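Local coordinates for putative diflavin flavoprotein A 5 (Nostoc sp. PCC 7120, PDB 4FEK), which probably carries electrons from NADH to oxygen, reducing it to water, this chain being its N-terminal metallo-beta-lactamase-like (zinc metallo-hydrolase) part, at residues 20-25 with 40-45; 44-49 with 226-231. All coordinates share one frame; numbering follows the deposited sequence. Where two conformers were deposited one is given.

Contact 1: residues 20-25 with 40-45; sequences VLRARS and GTTSNS
The guanidinium of Arg22 overlaps the methyl of Thr42: CG2 of Thr42 sits over one face of the flat group, toward its rim, 3.5 Å from NH2 of Arg22. A bend at chi3 (81°) turns the end of the arginine along the sheet toward Thr42 instead of straight out from it. Nearer its root the same chain runs alongside Asn44, with CB and CG of Arg22 both resting against OD1 of Asn44; amide and guanidinium planes are 39° apart. That oxygen is fixed from within its own strand, since OG1 of Thr42 donates to OD1 of Asn44 at 2.7 Å. The polar end of Arg22 is taken up by Gln10 and by the carbonyl of Gly232. Arg24 continues the row, its CG 3.9 Å from CG2 of Thr42, before its guanidinium leads away to salt bridges with Asp8 and Asp183. On the other side of Arg22, CG2 of Val20 meets CB of Asn44 at 4.1 Å, the two side chains pointing the same way. The opposite face carries the smaller Ala23, Ser25 and Ser43, which pack on Phe63 of helix 61-74, and Leu21, which reaches Ala70. Between the two faces, six backbone hydrogen bonds tie Leu21 to Ser45, Ala23 to Ser43 and Ser25 to Thr41, two for each pair; N of Ala23 reaches O of Ser43 at 2.9 Å. Gly40 leads into the pairing with a positive phi (75°) that favours glycine, and a CB here would run into O of Ser25. This is a regular antiparallel pairing of strands 18-25 and 41-49, neighbours in the larger, mixed sheet of the alpha-beta/beta-alpha sandwich of the metallo-beta-lactamase fold.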
ATOM      1  N   VAL A  20      -1.974   2.465 -11.475  1.00 14.36           N
ATOM      2  CA  VAL A  20      -2.562   2.725 -10.152  1.00 12.40           C
ATOM      3  C   VAL A  20      -4.063   2.843 -10.342  1.00 18.36           C
ATOM      4  O   VAL A  20      -4.520   3.330 -11.391  1.00 15.17           O
ATOM      5  CB  VAL A  20      -1.969   3.998  -9.453  1.00 12.86           C
ATOM      6  CG1 VAL A  20      -2.199   5.277 -10.281  1.00 15.03           C
ATOM      7  CG2 VAL A  20      -2.579   4.185  -8.036  1.00 17.49           C
ATOM      8  N   LEU A  21      -4.816   2.326  -9.364  1.00 11.56           N
ATOM      9  CA  LEU A  21      -6.223   2.637  -9.200  1.00 14.72           C
ATOM     10  C   LEU A  21      -6.348   3.402  -7.891  1.00 16.59           C
ATOM     11  O   LEU A  21      -6.085   2.836  -6.837  1.00 17.42           O
ATOM     12  CB  LEU A  21      -7.059   1.347  -9.110  1.00 16.79           C
ATOM     13  CG  LEU A  21      -7.311   0.586 -10.419  1.00 16.68           C
ATOM     14  CD1 LEU A  21      -6.050  -0.148 -10.858  1.00 18.29           C
ATOM     15  CD2 LEU A  21      -8.492  -0.384 -10.275  1.00 22.46           C
ATOM     16  N   ARG A  22      -6.698   4.686  -7.953  1.00 12.96           N
ATOM     17  CA  ARG A  22      -6.884   5.481  -6.730  1.00 14.27           C
ATOM     18  C   ARG A  22      -8.369   5.607  -6.446  1.00 13.86           C
ATOM     19  O   ARG A  22      -9.099   6.262  -7.197  1.00 16.85           O
ATOM     20  CB  ARG A  22      -6.299   6.887  -6.892  1.00 13.00           C
ATOM     21  CG  ARG A  22      -4.885   6.943  -7.443  1.00 19.67           C
ATOM     22  CD  ARG A  22      -4.534   8.416  -7.702  1.00 31.06           C
ATOM     23  NE  ARG A  22      -4.131   9.081  -6.489  1.00 34.13           N
ATOM     24  CZ  ARG A  22      -4.461  10.311  -6.098  1.00 26.99           C
ATOM     25  NH1 ARG A  22      -5.253  11.108  -6.796  1.00 22.49           N
ATOM     26  NH2 ARG A  22      -3.983  10.742  -4.951  1.00 24.99           N
ATOM     27  N   ALA A  23      -8.828   4.942  -5.402  1.00 14.36           N
ATOM     28  CA  ALA A  23     -10.210   5.058  -4.975  1.00 15.07           C
ATOM     29  C   ALA A  23     -10.264   6.330  -4.167  1.00 20.46           C
ATOM     30  O   ALA A  23      -9.529   6.470  -3.184  1.00 15.75           O
ATOM     31  CB  ALA A  23     -10.578   3.888  -4.112  1.00 11.73           C
ATOM     32  N   ARG A  24     -11.124   7.254  -4.571  1.00 18.45           N
ATOM     33  CA  ARG A  24     -11.105   8.598  -4.004  1.00 21.34           C
ATOM     34  C   ARG A  24     -12.345   8.896  -3.190  1.00 24.32           C
ATOM     35  O   ARG A  24     -13.461   8.492  -3.558  1.00 18.51           O
ATOM     36  CB  ARG A  24     -10.939   9.652  -5.112  1.00 18.38           C
ATOM     37  CG  ARG A  24      -9.686   9.468  -5.944  1.00 19.36           C
ATOM     38  CD  ARG A  24      -9.400  10.688  -6.780  1.00 22.75           C
ATOM     39  NE  ARG A  24     -10.473  10.964  -7.730  1.00 26.04           N
ATOM     40  CZ  ARG A  24     -10.578  12.084  -8.438  1.00 32.63           C
ATOM     41  NH1 ARG A  24      -9.667  13.042  -8.319  1.00 34.19           N
ATOM     42  NH2 ARG A  24     -11.605  12.249  -9.263  1.00 35.62           N
ATOM     43  N   SER A  25     -12.143   9.602  -2.074  1.00 21.02           N
ATOM     44  CA  SER A  25     -13.254  10.127  -1.294  1.00 20.98           C
ATOM     45  C   SER A  25     -13.001  11.578  -0.858  1.00 22.82           C
ATOM     46  O   SER A  25     -11.969  11.894  -0.261  1.00 20.98           O
ATOM     47  CB  SER A  25     -13.546   9.256  -0.075  1.00 19.87           C
ATOM     48  OG  SER A  25     -14.686   9.755   0.632  1.00 22.20           O
ATOM     49  N   GLY A  40     -10.405  14.882   2.624  1.00 24.57           N
ATOM     50  CA  GLY A  40     -10.677  13.611   1.979  1.00 23.61           C
ATOM     51  C   GLY A  40      -9.462  12.716   2.040  1.00 22.13           C
ATOM     52  O   GLY A  40      -8.558  12.924   2.865  1.00 20.58           O
ATOM     53  N   THR A  41      -9.433  11.721   1.166  1.00 17.93           N
ATOM     54  CA  THR A  41      -8.383  10.705   1.167  1.00 15.64           C
ATOM     55  C   THR A  41      -8.477   9.920  -0.153  1.00 14.77           C
ATOM     56  O   THR A  41      -9.475  10.023  -0.875  1.00 17.04           O
ATOM     57  CB  THR A  41      -8.594   9.726   2.362  1.00 25.21           C
ATOM     58  OG1 THR A  41      -7.578   8.722   2.359  1.00 27.14           O
ATOM     59  CG2 THR A  41      -9.965   9.054   2.295  1.00 29.38           C
ATOM     60  N   THR A  42      -7.422   9.195  -0.499  1.00 13.83           N
ATOM     61  CA  THR A  42      -7.542   8.157  -1.516  1.00 14.34           C
ATOM     62  C   THR A  42      -6.999   6.868  -0.930  1.00 18.43           C
ATOM     63  O   THR A  42      -6.193   6.895   0.007  1.00 20.75           O
ATOM     64  CB  THR A  42      -6.735   8.500  -2.804  1.00 12.70           C
ATOM     65  OG1 THR A  42      -5.332   8.251  -2.609  1.00 20.12           O
ATOM     66  CG2 THR A  42      -6.943   9.952  -3.212  1.00 17.05           C
ATOM     67  N   SER A  43      -7.483   5.741  -1.438  1.00 11.89           N
ATOM     68  CA  SER A  43      -6.850   4.461  -1.179  0.50 12.35           C
ATOM     69  C   SER A  43      -6.319   3.919  -2.502  1.00 14.75           C
ATOM     70  O   SER A  43      -7.083   3.719  -3.462  1.00 12.21           O
ATOM     71  CB  SER A  43      -7.832   3.471  -0.563  0.50 12.79           C
ATOM     72  OG  SER A  43      -7.181   2.231  -0.332  0.50 14.21           O
ATOM     73  N   ASN A  44      -5.011   3.714  -2.557  1.00 13.76           N
ATOM     74  CA  ASN A  44      -4.348   3.369  -3.809  1.00 13.14           C
ATOM     75  C   ASN A  44      -4.041   1.882  -3.933  1.00 17.33           C
ATOM     76  O   ASN A  44      -3.456   1.282  -3.047  1.00 13.00           O
ATOM     77  CB  ASN A  44      -3.070   4.193  -3.984  1.00 10.12           C
ATOM     78  CG  ASN A  44      -3.301   5.682  -3.797  1.00 13.75           C
ATOM     79  OD1 ASN A  44      -4.377   6.203  -4.098  1.00 14.04           O
ATOM     80  ND2 ASN A  44      -2.281   6.378  -3.281  1.00  9.74           N
ATOM     81  N   SER A  45      -4.442   1.289  -5.053  1.00  8.96           N
ATOM     82  CA  SER A  45      -4.134  -0.099  -5.314  1.00 10.46           C
ATOM     83  C   SER A  45      -3.371  -0.105  -6.644  1.00 14.47           C
ATOM     84  O   SER A  45      -3.482   0.831  -7.439  1.00 12.90           O
ATOM     85  CB  SER A  45      -5.440  -0.910  -5.434  1.00 15.79           C
ATOM     86  OG  SER A  45      -5.172  -2.289  -5.562  1.00 30.13           O
TER

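Contact 2: residues 44-49 with 226-231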
ATOM      1  N   ASN A  44      -5.011   3.714  -2.557  1.00 13.76           N
ATOM      2  CA  ASN A  44      -4.348   3.369  -3.809  1.00 13.14           C
ATOM      3  C   ASN A  44      -4.041   1.882  -3.933  1.00 17.33           C
ATOM      4  O   ASN A  44      -3.456   1.282  -3.047  1.00 13.00           O
ATOM      5  CB  ASN A  44      -3.070   4.193  -3.984  1.00 10.12           C
ATOM      6  CG  ASN A  44      -3.301   5.682  -3.797  1.00 13.75           C
ATOM      7  OD1 ASN A  44      -4.377   6.203  -4.098  1.00 14.04           O
ATOM      8  ND2 ASN A  44      -2.281   6.378  -3.281  1.00  9.74           N
ATOM      9  N   SER A  45      -4.442   1.289  -5.053  1.00  8.96           N
ATOM     10  CA  SER A  45      -4.134  -0.099  -5.314  1.00 10.46           C
ATOM     11  C   SER A  45      -3.371  -0.105  -6.644  1.00 14.47           C
ATOM     12  O   SER A  45      -3.482   0.831  -7.439  1.00 12.90           O
ATOM     13  CB  SER A  45      -5.440  -0.910  -5.434  1.00 15.79           C
ATOM     14  OG  SER A  45      -5.172  -2.289  -5.562  1.00 30.13           O
ATOM     15  N   TYR A  46      -2.599  -1.149  -6.886  1.00 11.16           N
ATOM     16  CA  TYR A  46      -1.739  -1.157  -8.064  1.00 10.67           C
ATOM     17  C   TYR A  46      -1.867  -2.485  -8.809  1.00 10.58           C
ATOM     18  O   TYR A  46      -2.220  -3.502  -8.212  1.00 16.21           O
ATOM     19  CB  TYR A  46      -0.279  -0.930  -7.648  1.00 11.21           C
ATOM     20  CG  TYR A  46      -0.079   0.393  -6.962  1.00 13.06           C
ATOM     21  CD1 TYR A  46       0.247   1.525  -7.685  1.00  8.46           C
ATOM     22  CD2 TYR A  46      -0.293   0.526  -5.584  1.00 12.65           C
ATOM     23  CE1 TYR A  46       0.404   2.775  -7.053  1.00  9.69           C
ATOM     24  CE2 TYR A  46      -0.152   1.756  -4.952  1.00 14.46           C
ATOM     25  CZ  TYR A  46       0.201   2.870  -5.682  1.00 14.03           C
ATOM     26  OH  TYR A  46       0.346   4.086  -5.036  1.00 14.61           O
ATOM     27  N   VAL A  47      -1.569  -2.463 -10.111  1.00 15.32           N
ATOM     28  CA  VAL A  47      -1.605  -3.666 -10.953  1.00 12.38           C
ATOM     29  C   VAL A  47      -0.305  -3.719 -11.737  1.00 11.32           C
ATOM     30  O   VAL A  47       0.059  -2.740 -12.385  1.00 15.77           O
ATOM     31  CB  VAL A  47      -2.771  -3.626 -11.970  1.00 19.86           C
ATOM     32  CG1 VAL A  47      -2.840  -4.946 -12.733  1.00 19.51           C
ATOM     33  CG2 VAL A  47      -4.098  -3.335 -11.259  1.00 17.72           C
ATOM     34  N   ILE A  48       0.433  -4.819 -11.611  1.00 10.88           N
ATOM     35  CA  ILE A  48       1.617  -5.034 -12.442  1.00 15.83           C
ATOM     36  C   ILE A  48       1.344  -6.219 -13.368  1.00 17.14           C
ATOM     37  O   ILE A  48       1.029  -7.324 -12.908  1.00 17.59           O
ATOM     38  CB  ILE A  48       2.879  -5.347 -11.609  1.00 17.86           C
ATOM     39  CG1 ILE A  48       3.155  -4.234 -10.590  1.00 14.76           C
ATOM     40  CG2 ILE A  48       4.086  -5.551 -12.531  1.00 13.37           C
ATOM     41  CD1 ILE A  48       4.085  -4.697  -9.438  1.00 20.79           C
ATOM     42  N   GLU A  49       1.483  -6.002 -14.674  1.00 21.39           N
ATOM     43  CA  GLU A  49       1.187  -7.064 -15.630  1.00 26.87           C
ATOM     44  C   GLU A  49       2.443  -7.537 -16.329  1.00 26.67           C
ATOM     45  O   GLU A  49       2.870  -6.923 -17.306  1.00 25.99           O
ATOM     46  CB  GLU A  49       0.206  -6.572 -16.699  1.00 33.28           C
ATOM     47  CG  GLU A  49      -1.200  -6.335 -16.214  1.00 46.70           C
ATOM     48  CD  GLU A  49      -2.116  -5.862 -17.333  1.00 61.54           C
ATOM     49  OE1 GLU A  49      -1.639  -5.734 -18.489  1.00 66.98           O
ATOM     50  OE2 GLU A  49      -3.312  -5.620 -17.058  1.00 64.95           O
ATOM     51  N   LEU A 226       9.995   5.937  -7.312  1.00 22.38           N
ATOM     52  CA  LEU A 226       8.643   6.285  -6.880  1.00 20.03           C
ATOM     53  C   LEU A 226       8.273   5.544  -5.605  1.00 17.08           C
ATOM     54  O   LEU A 226       8.533   4.335  -5.496  1.00 18.03           O
ATOM     55  CB  LEU A 226       7.626   5.921  -7.974  1.00 20.50           C
ATOM     56  CG  LEU A 226       6.166   6.294  -7.714  1.00 22.59           C
ATOM     57  CD1 LEU A 226       5.961   7.767  -8.010  1.00 25.54           C
ATOM     58  CD2 LEU A 226       5.208   5.420  -8.542  1.00 22.83           C
ATOM     59  N   TYR A 227       7.674   6.259  -4.649  1.00 14.84           N
ATOM     60  CA  TYR A 227       6.961   5.598  -3.550  1.00 15.64           C
ATOM     61  C   TYR A 227       5.499   5.474  -3.965  1.00 12.20           C
ATOM     62  O   TYR A 227       4.754   6.467  -3.957  1.00 15.48           O
ATOM     63  CB  TYR A 227       7.020   6.386  -2.220  1.00 12.75           C
ATOM     64  CG  TYR A 227       8.374   6.462  -1.550  1.00 19.56           C
ATOM     65  CD1 TYR A 227       9.335   5.474  -1.742  1.00 23.30           C
ATOM     66  CD2 TYR A 227       8.676   7.504  -0.674  1.00 18.49           C
ATOM     67  CE1 TYR A 227      10.563   5.538  -1.104  1.00 23.16           C
ATOM     68  CE2 TYR A 227       9.912   7.570  -0.030  1.00 18.11           C
ATOM     69  CZ  TYR A 227      10.843   6.586  -0.242  1.00 17.38           C
ATOM     70  OH  TYR A 227      12.075   6.661   0.394  1.00 19.18           O
ATOM     71  N   ALA A 228       5.101   4.258  -4.315  1.00 11.83           N
ATOM     72  CA  ALA A 228       3.710   3.949  -4.602  1.00 15.89           C
ATOM     73  C   ALA A 228       2.991   3.716  -3.277  1.00 12.23           C
ATOM     74  O   ALA A 228       2.831   2.578  -2.836  1.00 13.93           O
ATOM     75  CB  ALA A 228       3.609   2.721  -5.491  1.00 10.50           C
ATOM     76  N   VAL A 229       2.572   4.811  -2.658  1.00 14.69           N
ATOM     77  CA  VAL A 229       1.997   4.808  -1.318  1.00 12.52           C
ATOM     78  C   VAL A 229       0.530   4.359  -1.297  1.00 16.28           C
ATOM     79  O   VAL A 229      -0.124   4.356  -2.321  1.00 13.96           O
ATOM     80  CB  VAL A 229       2.062   6.209  -0.723  1.00 10.67           C
ATOM     81  CG1 VAL A 229       3.527   6.720  -0.738  1.00 12.89           C
ATOM     82  CG2 VAL A 229       1.131   7.177  -1.517  1.00 13.18           C
ATOM     83  N   GLY A 230       0.033   4.006  -0.111  1.00  8.52           N
ATOM     84  CA  GLY A 230      -1.323   3.559   0.071  1.00 12.12           C
ATOM     85  C   GLY A 230      -2.348   4.686   0.090  1.00 15.30           C
ATOM     86  O   GLY A 230      -3.505   4.461  -0.247  1.00 15.13           O
ATOM     87  N   HIS A 231      -1.940   5.897   0.482  1.00 12.78           N
ATOM     88  CA  HIS A 231      -2.892   6.996   0.619  1.00 13.02           C
ATOM     89  C   HIS A 231      -2.356   8.280   0.030  1.00 11.81           C
ATOM     90  O   HIS A 231      -1.261   8.710   0.360  1.00 12.25           O
ATOM     91  CB  HIS A 231      -3.275   7.266   2.091  1.00 15.17           C
ATOM     92  CG  HIS A 231      -3.946   6.120   2.784  1.00 17.12           C
ATOM     93  ND1 HIS A 231      -5.212   5.677   2.453  1.00 17.58           N
ATOM     94  CD2 HIS A 231      -3.535   5.344   3.815  1.00 15.91           C
ATOM     95  CE1 HIS A 231      -5.537   4.659   3.230  1.00 22.11           C
ATOM     96  NE2 HIS A 231      -4.533   4.432   4.063  1.00 16.74           N
TER
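With CG anti to the carbonyl carbon (chi1 -61°) and the ring turned crosswise (chi2 -91°), Tyr46 reaches from its strand to residues 228-229, bringing its hydroxyl to the carbonyl of Val229. OH of Tyr46 donates to O of Val229 at 2.8 Å, and the acceptor lies at the ring edge, in the plane of the ring. Over one ring face sits the methyl of Ala228, a CH-pi contact: CB of Ala228 is 3.8 Å from the ring centroid of Tyr46, displaced toward the hydroxyl end, where it comes to 3.4 Å from CZ of Tyr46. Tyr171 of strand 169-173 meets the same tyrosine edge-to-face. The contact thus joins the two sheets of the metallo-beta-lactamase sandwich: strand 41-49 belongs to the larger one, strand 226-229 borders the smaller, and their segments run at 117° to each other. Ala228 is the centre of an inverse gamma turn, in which N of Val229 bonds weakly to O of Tyr227. The carbonyl of Val229 is gripped twice, because ND2 of Asn44 also donates to O of Val229, at 3.1 Å; this N-H comes from above the carbonyl plane, while the oxygen lies close to the amide plane of Asn44. ND2 of Asn44 has a second acceptor in O of Gly232. One residue along, the main chain itself is held, N of Asn44 donating to O of Gly230 at 2.9 Å in a nearly straight bond. CB of His231 points away from strand 41-49, and its NE2 is hydrogen-bonded to NZ of Lys174.

How the contacts relate
Contacts 1 and 2 follow one another along strand 41-49 and share Asn44 and Ser45, their centres about 10 Å apart. Contact 1 joins this strand to 18-25 within one sheet; contact 2 carries it across to 226-231. They touch at several points, among them ND1 of His231, 2.9 Å from O of Thr42 in a probable hydrogen bond, CG2 of Val20, packed 3.4 Å from CE1 of Tyr46, and CD1 of Leu21, 3.8 Å from CG2 of Val47. N of Gly232, just past 226-231, is hydrogen-bonded to OG1 of Thr42. The His231 side chain is about 5 Å from a bound phosphate, probably from the crystallisation liquor, which may mark a pocket.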